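Glucosamine--fructose-6-phosphate aminotransferase [isomerizing] (Francisella tularensis subsp. tularensis, PDB 3TBF) probably catalyses, through its C-terminal isomerase half, the conversion of fructose 6-phosphate to glucosamine 6-phosphate, with glutamine supplying the nitrogen in the full-length enzyme. Local coordinates at residues A24-S32 with T168-I176; I76-C84 with T178-L188. All coordinates share one frame; numbering follows the deposited sequence.

Contact 1 (A24-S32 with T168-I176); sequences AVSNTILAS and TTQLVALAI
Thr-168 OG1, hydrogen-bonded to Gln-21 OE1 just before 24-32, lies 4.4 Å from Val-25 CG2. The axes of 24-30 and 168-176 run in nearly the same direction, 28° apart, and come within 9.1 Å. Thr-169 opens the closer packing: its methyl CG2 lies 3.7 Å from Ala-24 CB and comes up against Thr-28 OG1, while its hydroxyl turns back to Lys-165 O. Thr-28 OG1 donates to Ala-24 O at 2.9 Å, from the face opposite to the one used by the backbone N of Thr-28, and also bonds Lys-154 N. Val-172 divides its methyls. Val-172 CG1, anti to the backbone N (chi1 166°), meets Ile-29 CG1 at 3.6 Å, and Val-172 CG2 sits 4.0 Å from Val-25 CG2; both pairs of side chains cross at about a right angle. Ile-176 CD1 closes the row, 3.8 Å from Ile-29 CA and 3.5 Å from Ser-32 OG, a hydroxyl bonded to Ile-29 O. Methyls thus carry the packing of helix 21-30 on helix 165-184, which flanks the parallel sheet of the alpha/beta SIS fold. Phe-151 of strand 149-152 touches Thr-28, Ala-173 and Ile-176, Leu-200 of helix 190-201 packs on Ile-29 and Ile-176, and helix 63-80 lies against Leu-171 and Leu-174.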
ATOM      1  N   ALA A  24      -1.231  -7.250  28.555  1.00 14.49           N
ATOM      2  CA  ALA A  24      -0.693  -7.987  27.413  1.00 14.25           C
ATOM      3  C   ALA A  24       0.612  -7.407  26.910  1.00 13.57           C
ATOM      4  O   ALA A  24       1.582  -8.122  26.644  1.00 13.36           O
ATOM      5  CB  ALA A  24      -1.708  -8.016  26.277  1.00 12.91           C
ATOM      6  N   VAL A  25       0.627  -6.100  26.768  1.00 13.69           N
ATOM      7  CA  VAL A  25       1.827  -5.419  26.385  1.00 14.17           C
ATOM      8  C   VAL A  25       2.955  -5.701  27.336  1.00 15.46           C
ATOM      9  O   VAL A  25       4.018  -6.191  26.918  1.00 15.89           O
ATOM     10  CB  VAL A  25       1.586  -3.932  26.250  1.00 14.74           C
ATOM     11  CG1 VAL A  25       2.834  -3.171  26.517  1.00 15.75           C
ATOM     12  CG2 VAL A  25       1.068  -3.674  24.846  1.00 11.24           C
ATOM     13  N   SER A  26       2.688  -5.535  28.622  1.00 15.47           N
ATOM     14  CA  SER A  26       3.714  -5.798  29.619  1.00 16.23           C
ATOM     15  C   SER A  26       4.153  -7.297  29.755  1.00 15.29           C
ATOM     16  O   SER A  26       5.336  -7.579  29.920  1.00 13.07           O
ATOM     17  CB  SER A  26       3.342  -5.123  30.923  1.00 15.31           C
ATOM     18  OG  SER A  26       3.273  -6.064  31.889  1.00 22.78           O
ATOM     19  N   ASN A  27       3.237  -8.241  29.590  1.00 15.39           N
ATOM     20  CA  ASN A  27       3.613  -9.641  29.518  1.00 15.77           C
ATOM     21  C   ASN A  27       4.510  -9.952  28.316  1.00 16.81           C
ATOM     22  O   ASN A  27       5.490 -10.660  28.440  1.00 18.31           O
ATOM     23  CB  ASN A  27       2.372 -10.525  29.533  1.00 15.91           C
ATOM     24  CG  ASN A  27       1.720 -10.640  30.968  1.00 19.24           C
ATOM     25  OD1 ASN A  27       2.339 -10.336  31.997  1.00 21.56           O
ATOM     26  ND2 ASN A  27       0.472 -11.060  31.003  1.00 22.36           N
ATOM     27  N   THR A  28       4.244  -9.364  27.167  1.00 16.57           N
ATOM     28  CA  THR A  28       5.097  -9.604  26.025  1.00 16.36           C
ATOM     29  C   THR A  28       6.530  -9.109  26.259  1.00 18.06           C
ATOM     30  O   THR A  28       7.489  -9.790  25.908  1.00 19.38           O
ATOM     31  CB  THR A  28       4.543  -8.944  24.783  1.00 14.80           C
ATOM     32  OG1 THR A  28       3.195  -9.391  24.598  1.00 13.39           O
ATOM     33  CG2 THR A  28       5.372  -9.311  23.591  1.00 11.27           C
ATOM     34  N   ILE A  29       6.680  -7.932  26.830  1.00 18.84           N
ATOM     35  CA  ILE A  29       8.023  -7.413  27.091  1.00 20.97           C
ATOM     36  C   ILE A  29       8.783  -8.276  28.129  1.00 22.34           C
ATOM     37  O   ILE A  29       9.946  -8.653  27.966  1.00 22.00           O
ATOM     38  CB  ILE A  29       7.972  -6.001  27.679  1.00 20.54           C
ATOM     39  CG1 ILE A  29       7.474  -5.017  26.654  1.00 20.12           C
ATOM     40  CG2 ILE A  29       9.339  -5.557  28.152  1.00 20.54           C
ATOM     41  CD1 ILE A  29       7.151  -3.637  27.225  1.00 17.38           C
ATOM     42  N   LEU A  30       8.084  -8.567  29.196  1.00 24.05           N
ATOM     43  CA  LEU A  30       8.624  -9.345  30.297  1.00 25.70           C
ATOM     44  C   LEU A  30       9.274 -10.633  29.799  1.00 26.19           C
ATOM     45  O   LEU A  30      10.327 -11.005  30.258  1.00 27.44           O
ATOM     46  CB  LEU A  30       7.511  -9.643  31.307  1.00 25.90           C
ATOM     47  CG  LEU A  30       7.748  -9.461  32.812  1.00 31.34           C
ATOM     48  CD1 LEU A  30       9.088 -10.096  33.269  1.00 34.32           C
ATOM     49  CD2 LEU A  30       7.700  -7.975  33.202  1.00 34.78           C
ATOM     50  N   ALA A  31       8.667 -11.311  28.841  1.00 27.00           N
ATOM     51  CA  ALA A  31       9.171 -12.615  28.418  1.00 27.65           C
ATOM     52  C   ALA A  31      10.517 -12.538  27.685  1.00 28.70           C
ATOM     53  O   ALA A  31      11.164 -13.573  27.469  1.00 29.21           O
ATOM     54  CB  ALA A  31       8.126 -13.357  27.548  1.00 26.43           C
ATOM     55  N   SER A  32      10.945 -11.344  27.293  1.00 29.35           N
ATOM     56  CA  SER A  32      12.217 -11.211  26.597  1.00 30.54           C
ATOM     57  C   SER A  32      13.312 -10.583  27.448  1.00 31.69           C
ATOM     58  O   SER A  32      14.431 -10.402  26.995  1.00 32.06           O
ATOM     59  CB  SER A  32      12.001 -10.399  25.333  1.00 30.71           C
ATOM     60  OG  SER A  32      11.718  -9.048  25.668  1.00 31.19           O
ATOM     61  N   THR A 168      -1.323  -4.771  19.101  1.00 12.58           N
ATOM     62  CA  THR A 168      -0.404  -4.047  19.936  1.00 11.71           C
ATOM     63  C   THR A 168       0.743  -4.909  20.440  1.00 11.22           C
ATOM     64  O   THR A 168       1.864  -4.437  20.442  1.00 12.00           O
ATOM     65  CB  THR A 168      -1.123  -3.338  21.068  1.00 12.24           C
ATOM     66  OG1 THR A 168      -1.976  -4.261  21.757  1.00 12.76           O
ATOM     67  CG2 THR A 168      -1.909  -2.143  20.510  1.00  7.52           C
ATOM     68  N   THR A 169       0.469  -6.166  20.799  1.00  9.78           N
ATOM     69  CA  THR A 169       1.524  -7.078  21.168  1.00  9.20           C
ATOM     70  C   THR A 169       2.411  -7.478  20.013  1.00  9.33           C
ATOM     71  O   THR A 169       3.621  -7.743  20.208  1.00  7.83           O
ATOM     72  CB  THR A 169       1.000  -8.358  21.868  1.00  9.60           C
ATOM     73  OG1 THR A 169       0.168  -9.104  20.985  1.00  8.67           O
ATOM     74  CG2 THR A 169       0.224  -8.012  23.127  1.00  6.21           C
ATOM     75  N   GLN A 170       1.867  -7.511  18.789  1.00  9.91           N
ATOM     76  CA  GLN A 170       2.754  -7.727  17.635  1.00  9.57           C
ATOM     77  C   GLN A 170       3.676  -6.550  17.440  1.00  9.58           C
ATOM     78  O   GLN A 170       4.867  -6.731  17.227  1.00  9.65           O
ATOM     79  CB  GLN A 170       1.994  -8.049  16.378  1.00 10.67           C
ATOM     80  CG  GLN A 170       1.374  -9.440  16.405  1.00 10.88           C
ATOM     81  CD  GLN A 170       0.265  -9.580  15.374  1.00 12.86           C
ATOM     82  OE1 GLN A 170       0.010  -8.659  14.608  1.00 15.00           O
ATOM     83  NE2 GLN A 170      -0.362 -10.745  15.320  1.00 11.97           N
ATOM     84  N   LEU A 171       3.159  -5.344  17.576  1.00 10.91           N
ATOM     85  CA  LEU A 171       4.013  -4.159  17.564  1.00 11.71           C
ATOM     86  C   LEU A 171       5.097  -4.234  18.631  1.00 11.58           C
ATOM     87  O   LEU A 171       6.253  -4.034  18.369  1.00 11.54           O
ATOM     88  CB  LEU A 171       3.179  -2.918  17.799  1.00 13.22           C
ATOM     89  CG  LEU A 171       2.650  -2.005  16.650  1.00 14.68           C
ATOM     90  CD1 LEU A 171       2.916  -2.470  15.253  1.00 12.92           C
ATOM     91  CD2 LEU A 171       1.194  -1.694  16.843  1.00 15.74           C
ATOM     92  N   VAL A 172       4.737  -4.541  19.855  1.00 11.67           N
ATOM     93  CA  VAL A 172       5.731  -4.591  20.885  1.00 11.92           C
ATOM     94  C   VAL A 172       6.797  -5.658  20.573  1.00 12.37           C
ATOM     95  O   VAL A 172       7.990  -5.386  20.692  1.00 12.55           O
ATOM     96  CB  VAL A 172       5.087  -4.801  22.272  1.00 13.12           C
ATOM     97  CG1 VAL A 172       6.107  -5.198  23.306  1.00 14.49           C
ATOM     98  CG2 VAL A 172       4.415  -3.542  22.736  1.00 10.43           C
ATOM     99  N   ALA A 173       6.387  -6.854  20.142  1.00 11.57           N
ATOM    100  CA  ALA A 173       7.368  -7.878  19.796  1.00 10.41           C
ATOM    101  C   ALA A 173       8.324  -7.354  18.726  1.00 11.00           C
ATOM    102  O   ALA A 173       9.531  -7.622  18.771  1.00 10.82           O
ATOM    103  CB  ALA A 173       6.676  -9.145  19.342  1.00  9.52           C
ATOM    104  N   LEU A 174       7.795  -6.645  17.730  1.00 11.80           N
ATOM    105  CA  LEU A 174       8.630  -6.155  16.631  1.00 11.10           C
ATOM    106  C   LEU A 174       9.600  -5.098  17.114  1.00 11.71           C
ATOM    107  O   LEU A 174      10.701  -5.041  16.601  1.00 12.18           O
ATOM    108  CB  LEU A 174       7.778  -5.631  15.474  1.00 11.48           C
ATOM    109  CG  LEU A 174       7.140  -6.709  14.566  1.00 11.86           C
ATOM    110  CD1 LEU A 174       5.856  -6.218  13.845  1.00 11.01           C
ATOM    111  CD2 LEU A 174       8.117  -7.253  13.562  1.00 11.77           C
ATOM    112  N   ALA A 175       9.197  -4.267  18.086  1.00 11.39           N
ATOM    113  CA  ALA A 175      10.092  -3.288  18.718  1.00 12.72           C
ATOM    114  C   ALA A 175      11.227  -3.957  19.454  1.00 12.61           C
ATOM    115  O   ALA A 175      12.355  -3.480  19.401  1.00 13.54           O
ATOM    116  CB  ALA A 175       9.357  -2.402  19.735  1.00 11.26           C
ATOM    117  N   ILE A 176      10.919  -5.033  20.164  1.00 12.43           N
ATOM    118  CA  ILE A 176      11.931  -5.772  20.895  1.00 12.96           C
ATOM    119  C   ILE A 176      12.932  -6.420  19.922  1.00 13.91           C
ATOM    120  O   ILE A 176      14.119  -6.284  20.093  1.00 14.21           O
ATOM    121  CB  ILE A 176      11.288  -6.856  21.790  1.00 13.36           C
ATOM    122  CG1 ILE A 176      10.624  -6.198  22.986  1.00 13.87           C
ATOM    123  CG2 ILE A 176      12.310  -7.927  22.237  1.00 10.60           C
ATOM    124  CD1 ILE A 176       9.613  -7.129  23.634  1.00 14.60           C
TER

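Contact 2 (I76-C84 with T178-L188); sequences IEKYAKVPC and TLVIAKLKNSL
Ala-80 meets Ala-182 where two helices of the first SIS domain, an alpha-beta fold built round a parallel sheet, come together, the axes of 76-80 and 178-184 at 44°. The CA atoms of Ala-80 and Ala-182 are only 4.0 Å apart, a closeness that small side chains permit. The tight part spreads from there. A chi1 of -63° puts Ile-181 CG1 beside the backbone N and leaves Ile-181 CG2 anti to it, touching both Ala-80 CB (4.0 Å) and Val-82 CG2 (3.9 Å). Thr-178 divides its branches: its methyl CG2 packs 3.8 Å from Tyr-79 CB, while OG1, bonded to Leu-174 O, lies against Ile-76 CG1.

The rim is looser at Lys-81, exposed and with positive phi, whose CG touches Ser-187 CB at 4.0 Å and which also packs on Val-98 of the second subunit. A water bridges here, donating to Ser-187 O and, weakly, to Tyr-79 O; Leu-188 CG reaches Tyr-79 O at 3.6 Å. Segment 178-188 gets here through a Schellman motif, with Asn-186 as C-prime residue. One close polar link marks this rim: Ser-187 OG donates to Ala-80 O at 2.7 Å, approaching from above the carbonyl plane, 55° out of it.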
ATOM      1  N   ILE A  76      12.845  -0.720  12.074  1.00 13.86           N
ATOM      2  CA  ILE A  76      13.951  -1.576  11.684  1.00 14.01           C
ATOM      3  C   ILE A  76      15.005  -0.860  10.868  1.00 15.42           C
ATOM      4  O   ILE A  76      16.189  -0.996  11.115  1.00 16.15           O
ATOM      5  CB  ILE A  76      13.510  -2.801  10.917  1.00 12.33           C
ATOM      6  CG1 ILE A  76      12.735  -3.742  11.837  1.00 13.28           C
ATOM      7  CG2 ILE A  76      14.741  -3.509  10.396  1.00 10.17           C
ATOM      8  CD1 ILE A  76      11.951  -4.784  11.157  1.00 10.04           C
ATOM      9  N   GLU A  77      14.559  -0.115   9.877  1.00 16.11           N
ATOM     10  CA  GLU A  77      15.455   0.667   9.066  1.00 16.56           C
ATOM     11  C   GLU A  77      16.142   1.771   9.846  1.00 16.10           C
ATOM     12  O   GLU A  77      17.339   1.930   9.741  1.00 17.30           O
ATOM     13  CB  GLU A  77      14.685   1.196   7.850  1.00 16.99           C
ATOM     14  CG  GLU A  77      14.288   0.036   6.921  1.00 18.89           C
ATOM     15  CD  GLU A  77      14.353   0.339   5.405  1.00 20.80           C
ATOM     16  OE1 GLU A  77      14.520   1.542   5.023  1.00 18.87           O
ATOM     17  OE2 GLU A  77      14.238  -0.669   4.629  1.00 19.11           O
ATOM     18  N   LYS A  78      15.394   2.483  10.666  1.00 15.59           N
ATOM     19  CA  LYS A  78      15.913   3.619  11.378  1.00 16.53           C
ATOM     20  C   LYS A  78      16.848   3.244  12.524  1.00 18.13           C
ATOM     21  O   LYS A  78      17.889   3.866  12.663  1.00 20.59           O
ATOM     22  CB  LYS A  78      14.750   4.448  11.962  1.00 16.03           C
ATOM     23  CG  LYS A  78      15.184   5.590  12.862  1.00 14.97           C
ATOM     24  CD  LYS A  78      14.030   6.596  13.134  1.00 15.13           C
ATOM     25  CE  LYS A  78      14.512   7.687  14.070  1.00 18.42           C
ATOM     26  NZ  LYS A  78      13.444   8.672  14.389  1.00 23.62           N
ATOM     27  N   TYR A  79      16.454   2.268  13.358  1.00 17.27           N
ATOM     28  CA  TYR A  79      17.197   1.895  14.547  1.00 17.43           C
ATOM     29  C   TYR A  79      18.141   0.737  14.363  1.00 17.78           C
ATOM     30  O   TYR A  79      19.257   0.816  14.801  1.00 20.41           O
ATOM     31  CB  TYR A  79      16.240   1.577  15.698  1.00 16.70           C
ATOM     32  CG  TYR A  79      15.511   2.776  16.205  1.00 17.99           C
ATOM     33  CD1 TYR A  79      16.114   3.674  17.080  1.00 24.36           C
ATOM     34  CD2 TYR A  79      14.232   3.053  15.797  1.00 21.16           C
ATOM     35  CE1 TYR A  79      15.436   4.823  17.553  1.00 22.86           C
ATOM     36  CE2 TYR A  79      13.552   4.186  16.248  1.00 22.95           C
ATOM     37  CZ  TYR A  79      14.154   5.059  17.128  1.00 23.71           C
ATOM     38  OH  TYR A  79      13.445   6.138  17.564  1.00 22.89           O
ATOM     39  N   ALA A  80      17.713  -0.351  13.758  1.00 17.92           N
ATOM     40  CA  ALA A  80      18.625  -1.476  13.456  1.00 17.50           C
ATOM     41  C   ALA A  80      19.456  -1.289  12.198  1.00 18.74           C
ATOM     42  O   ALA A  80      20.409  -2.023  11.982  1.00 18.37           O
ATOM     43  CB  ALA A  80      17.872  -2.748  13.357  1.00 15.74           C
ATOM     44  N   LYS A  81      19.054  -0.359  11.336  1.00 19.84           N
ATOM     45  CA  LYS A  81      19.694  -0.136  10.058  1.00 21.00           C
ATOM     46  C   LYS A  81      19.826  -1.370   9.175  1.00 21.35           C
ATOM     47  O   LYS A  81      20.803  -1.527   8.448  1.00 22.32           O
ATOM     48  CB  LYS A  81      21.058   0.484  10.268  1.00 22.72           C
ATOM     49  CG  LYS A  81      21.018   1.599  11.259  1.00 26.25           C
ATOM     50  CD  LYS A  81      21.569   2.871  10.747  1.00 32.55           C
ATOM     51  CE  LYS A  81      20.888   4.033  11.469  1.00 37.22           C
ATOM     52  NZ  LYS A  81      19.978   4.916  10.596  1.00 41.31           N
ATOM     53  N   VAL A  82      18.827  -2.235   9.207  1.00 19.80           N
ATOM     54  CA  VAL A  82      18.764  -3.338   8.290  1.00 19.08           C
ATOM     55  C   VAL A  82      17.656  -3.040   7.286  1.00 18.46           C
ATOM     56  O   VAL A  82      16.598  -2.598   7.659  1.00 16.03           O
ATOM     57  CB  VAL A  82      18.508  -4.626   9.031  1.00 19.16           C
ATOM     58  CG1 VAL A  82      18.521  -5.833   8.087  1.00 16.97           C
ATOM     59  CG2 VAL A  82      19.589  -4.775  10.076  1.00 19.33           C
ATOM     60  N   PRO A  83      17.941  -3.209   5.979  1.00 19.00           N
ATOM     61  CA  PRO A  83      16.870  -2.937   5.046  1.00 19.53           C
ATOM     62  C   PRO A  83      15.676  -3.908   5.253  1.00 20.36           C
ATOM     63  O   PRO A  83      15.866  -5.083   5.627  1.00 18.88           O
ATOM     64  CB  PRO A  83      17.544  -3.106   3.685  1.00 19.78           C
ATOM     65  CG  PRO A  83      18.709  -3.918   3.927  1.00 20.05           C
ATOM     66  CD  PRO A  83      19.178  -3.617   5.309  1.00 18.84           C
ATOM     67  N   CYS A  84      14.460  -3.412   5.037  1.00 21.11           N
ATOM     68  CA  CYS A  84      13.261  -4.179   5.354  1.00 21.33           C
ATOM     69  C   CYS A  84      12.206  -4.022   4.265  1.00 21.69           C
ATOM     70  O   CYS A  84      11.950  -2.897   3.808  1.00 23.02           O
ATOM     71  CB  CYS A  84      12.723  -3.650   6.662  1.00 21.89           C
ATOM     72  SG  CYS A  84      11.406  -4.621   7.376  1.00 24.22           S
ATOM     73  N   THR A 178      13.571  -5.325  16.938  1.00 15.60           N
ATOM     74  CA  THR A 178      14.394  -4.236  16.424  1.00 15.66           C
ATOM     75  C   THR A 178      15.581  -4.015  17.319  1.00 15.99           C
ATOM     76  O   THR A 178      16.688  -3.901  16.810  1.00 17.12           O
ATOM     77  CB  THR A 178      13.620  -2.932  16.300  1.00 15.33           C
ATOM     78  OG1 THR A 178      12.637  -3.089  15.291  1.00 16.46           O
ATOM     79  CG2 THR A 178      14.488  -1.804  15.893  1.00 14.83           C
ATOM     80  N   LEU A 179      15.378  -3.971  18.641  1.00 15.42           N
ATOM     81  CA  LEU A 179      16.503  -3.666  19.542  1.00 15.59           C
ATOM     82  C   LEU A 179      17.496  -4.843  19.657  1.00 16.29           C
ATOM     83  O   LEU A 179      18.717  -4.648  19.707  1.00 18.57           O
ATOM     84  CB  LEU A 179      16.015  -3.208  20.906  1.00 15.02           C
ATOM     85  CG  LEU A 179      15.108  -1.967  20.899  1.00 14.53           C
ATOM     86  CD1 LEU A 179      14.504  -1.675  22.301  1.00 13.68           C
ATOM     87  CD2 LEU A 179      15.823  -0.739  20.448  1.00 13.94           C
ATOM     88  N   VAL A 180      17.008  -6.059  19.661  1.00 15.56           N
ATOM     89  CA  VAL A 180      17.892  -7.205  19.597  1.00 16.39           C
ATOM     90  C   VAL A 180      18.808  -7.204  18.383  1.00 17.66           C
ATOM     91  O   VAL A 180      19.977  -7.423  18.491  1.00 17.37           O
ATOM     92  CB  VAL A 180      17.085  -8.514  19.576  1.00 17.33           C
ATOM     93  CG1 VAL A 180      18.006  -9.723  19.164  1.00 16.07           C
ATOM     94  CG2 VAL A 180      16.375  -8.742  20.986  1.00 13.84           C
ATOM     95  N   ILE A 181      18.254  -6.907  17.216  1.00 19.17           N
ATOM     96  CA  ILE A 181      19.022  -6.830  15.978  1.00 19.58           C
ATOM     97  C   ILE A 181      19.961  -5.655  16.028  1.00 20.14           C
ATOM     98  O   ILE A 181      21.106  -5.758  15.628  1.00 20.91           O
ATOM     99  CB  ILE A 181      18.087  -6.693  14.734  1.00 19.74           C
ATOM    100  CG1 ILE A 181      17.242  -7.935  14.623  1.00 23.01           C
ATOM    101  CG2 ILE A 181      18.896  -6.566  13.416  1.00 19.34           C
ATOM    102  CD1 ILE A 181      18.083  -9.262  14.597  1.00 26.54           C
ATOM    103  N   ALA A 182      19.467  -4.540  16.521  1.00 20.49           N
ATOM    104  CA  ALA A 182      20.266  -3.342  16.586  1.00 22.54           C
ATOM    105  C   ALA A 182      21.521  -3.597  17.376  1.00 24.48           C
ATOM    106  O   ALA A 182      22.600  -3.142  16.999  1.00 26.39           O
ATOM    107  CB  ALA A 182      19.502  -2.195  17.210  1.00 20.29           C
ATOM    108  N   LYS A 183      21.378  -4.292  18.489  1.00 26.37           N
ATOM    109  CA  LYS A 183      22.499  -4.527  19.383  1.00 27.82           C
ATOM    110  C   LYS A 183      23.510  -5.485  18.780  1.00 29.10           C
ATOM    111  O   LYS A 183      24.709  -5.280  18.844  1.00 30.67           O
ATOM    112  CB  LYS A 183      21.972  -5.139  20.664  1.00 28.26           C
ATOM    113  CG  LYS A 183      23.018  -5.577  21.654  1.00 28.83           C
ATOM    114  CD  LYS A 183      22.334  -5.683  22.967  1.00 31.73           C
ATOM    115  CE  LYS A 183      23.123  -6.470  24.004  1.00 34.85           C
ATOM    116  NZ  LYS A 183      23.984  -5.579  24.812  1.00 34.02           N
ATOM    117  N   LEU A 184      23.002  -6.544  18.192  1.00 29.59           N
ATOM    118  CA  LEU A 184      23.850  -7.557  17.582  1.00 30.86           C
ATOM    119  C   LEU A 184      24.673  -7.001  16.409  1.00 31.66           C
ATOM    120  O   LEU A 184      25.751  -7.500  16.113  1.00 32.65           O
ATOM    121  CB  LEU A 184      22.952  -8.661  17.059  1.00 30.63           C
ATOM    122  CG  LEU A 184      23.359 -10.084  17.328  1.00 33.77           C
ATOM    123  CD1 LEU A 184      23.967 -10.261  18.733  1.00 38.11           C
ATOM    124  CD2 LEU A 184      22.128 -10.957  17.174  1.00 35.45           C
ATOM    125  N   LYS A 185      24.138  -5.996  15.724  1.00 30.87           N
ATOM    126  CA  LYS A 185      24.793  -5.454  14.561  1.00 31.32           C
ATOM    127  C   LYS A 185      25.415  -4.137  14.904  1.00 31.86           C
ATOM    128  O   LYS A 185      25.782  -3.392  14.032  1.00 33.30           O
ATOM    129  CB  LYS A 185      23.796  -5.258  13.410  1.00 30.88           C
ATOM    130  CG  LYS A 185      23.147  -6.543  12.962  1.00 28.62           C
ATOM    131  CD  LYS A 185      23.332  -6.813  11.525  1.00 29.68           C
ATOM    132  CE  LYS A 185      22.909  -8.245  11.201  1.00 30.37           C
ATOM    133  NZ  LYS A 185      23.938  -8.987  10.424  1.00 32.10           N
ATOM    134  N   ASN A 186      25.493  -3.823  16.178  1.00 32.30           N
ATOM    135  CA  ASN A 186      26.146  -2.588  16.620  1.00 32.57           C
ATOM    136  C   ASN A 186      25.564  -1.325  16.037  1.00 30.85           C
ATOM    137  O   ASN A 186      26.238  -0.336  15.961  1.00 30.54           O
ATOM    138  CB  ASN A 186      27.655  -2.680  16.329  1.00 33.95           C
ATOM    139  CG  ASN A 186      28.292  -3.896  17.021  1.00 36.09           C
ATOM    140  OD1 ASN A 186      28.834  -4.796  16.368  1.00 36.13           O
ATOM    141  ND2 ASN A 186      28.164  -3.945  18.355  1.00 37.57           N
ATOM    142  N   SER A 187      24.289  -1.354  15.671  1.00 29.32           N
ATOM    143  CA  SER A 187      23.634  -0.174  15.089  1.00 28.33           C
ATOM    144  C   SER A 187      23.333   0.860  16.170  1.00 27.61           C
ATOM    145  O   SER A 187      23.127   2.032  15.841  1.00 28.24           O
ATOM    146  CB  SER A 187      22.333  -0.576  14.383  1.00 27.79           C
ATOM    147  OG  SER A 187      22.494  -1.800  13.663  1.00 28.52           O
ATOM    148  N   LEU A 188      23.306   0.434  17.436  1.00 25.55           N
ATOM    149  CA  LEU A 188      23.019   1.327  18.569  1.00 25.88           C
ATOM    150  C   LEU A 188      23.994   1.129  19.746  1.00 25.98           C
ATOM    151  O   LEU A 188      24.493   0.018  19.974  1.00 25.81           O
ATOM    152  CB  LEU A 188      21.588   1.111  19.088  1.00 25.07           C
ATOM    153  CG  LEU A 188      20.421   1.504  18.163  1.00 24.78           C
ATOM    154  CD1 LEU A 188      19.059   1.149  18.828  1.00 22.66           C
ATOM    155  CD2 LEU A 188      20.467   2.955  17.753  1.00 21.81           C
TER
HETATM  156  O   HOH W   1      20.973   3.642  14.504  1.00 44.81           O

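Overall arrangement
Both contacts draw on helix 165-184: contact 1 uses an earlier part of it, and contact 2 its last turns and the loop beyond. Their centres lie about 17 Å apart. Along the chain the order is 24-32, 76-84, 168-176, 178-188, so the two pairings interleave. One long helix is packed by helix 21-30, which precedes the strands of the 84-88 to 149-152 parallel sheet, along its first half, and near its C-terminus by the end of helix 63-80, which leads into edge strand 84-88. Contact 1 is deeper in the chain; contact 2 lies farther out, near the second subunit, where Glu-77 pairs with Arg-95 of that subunit.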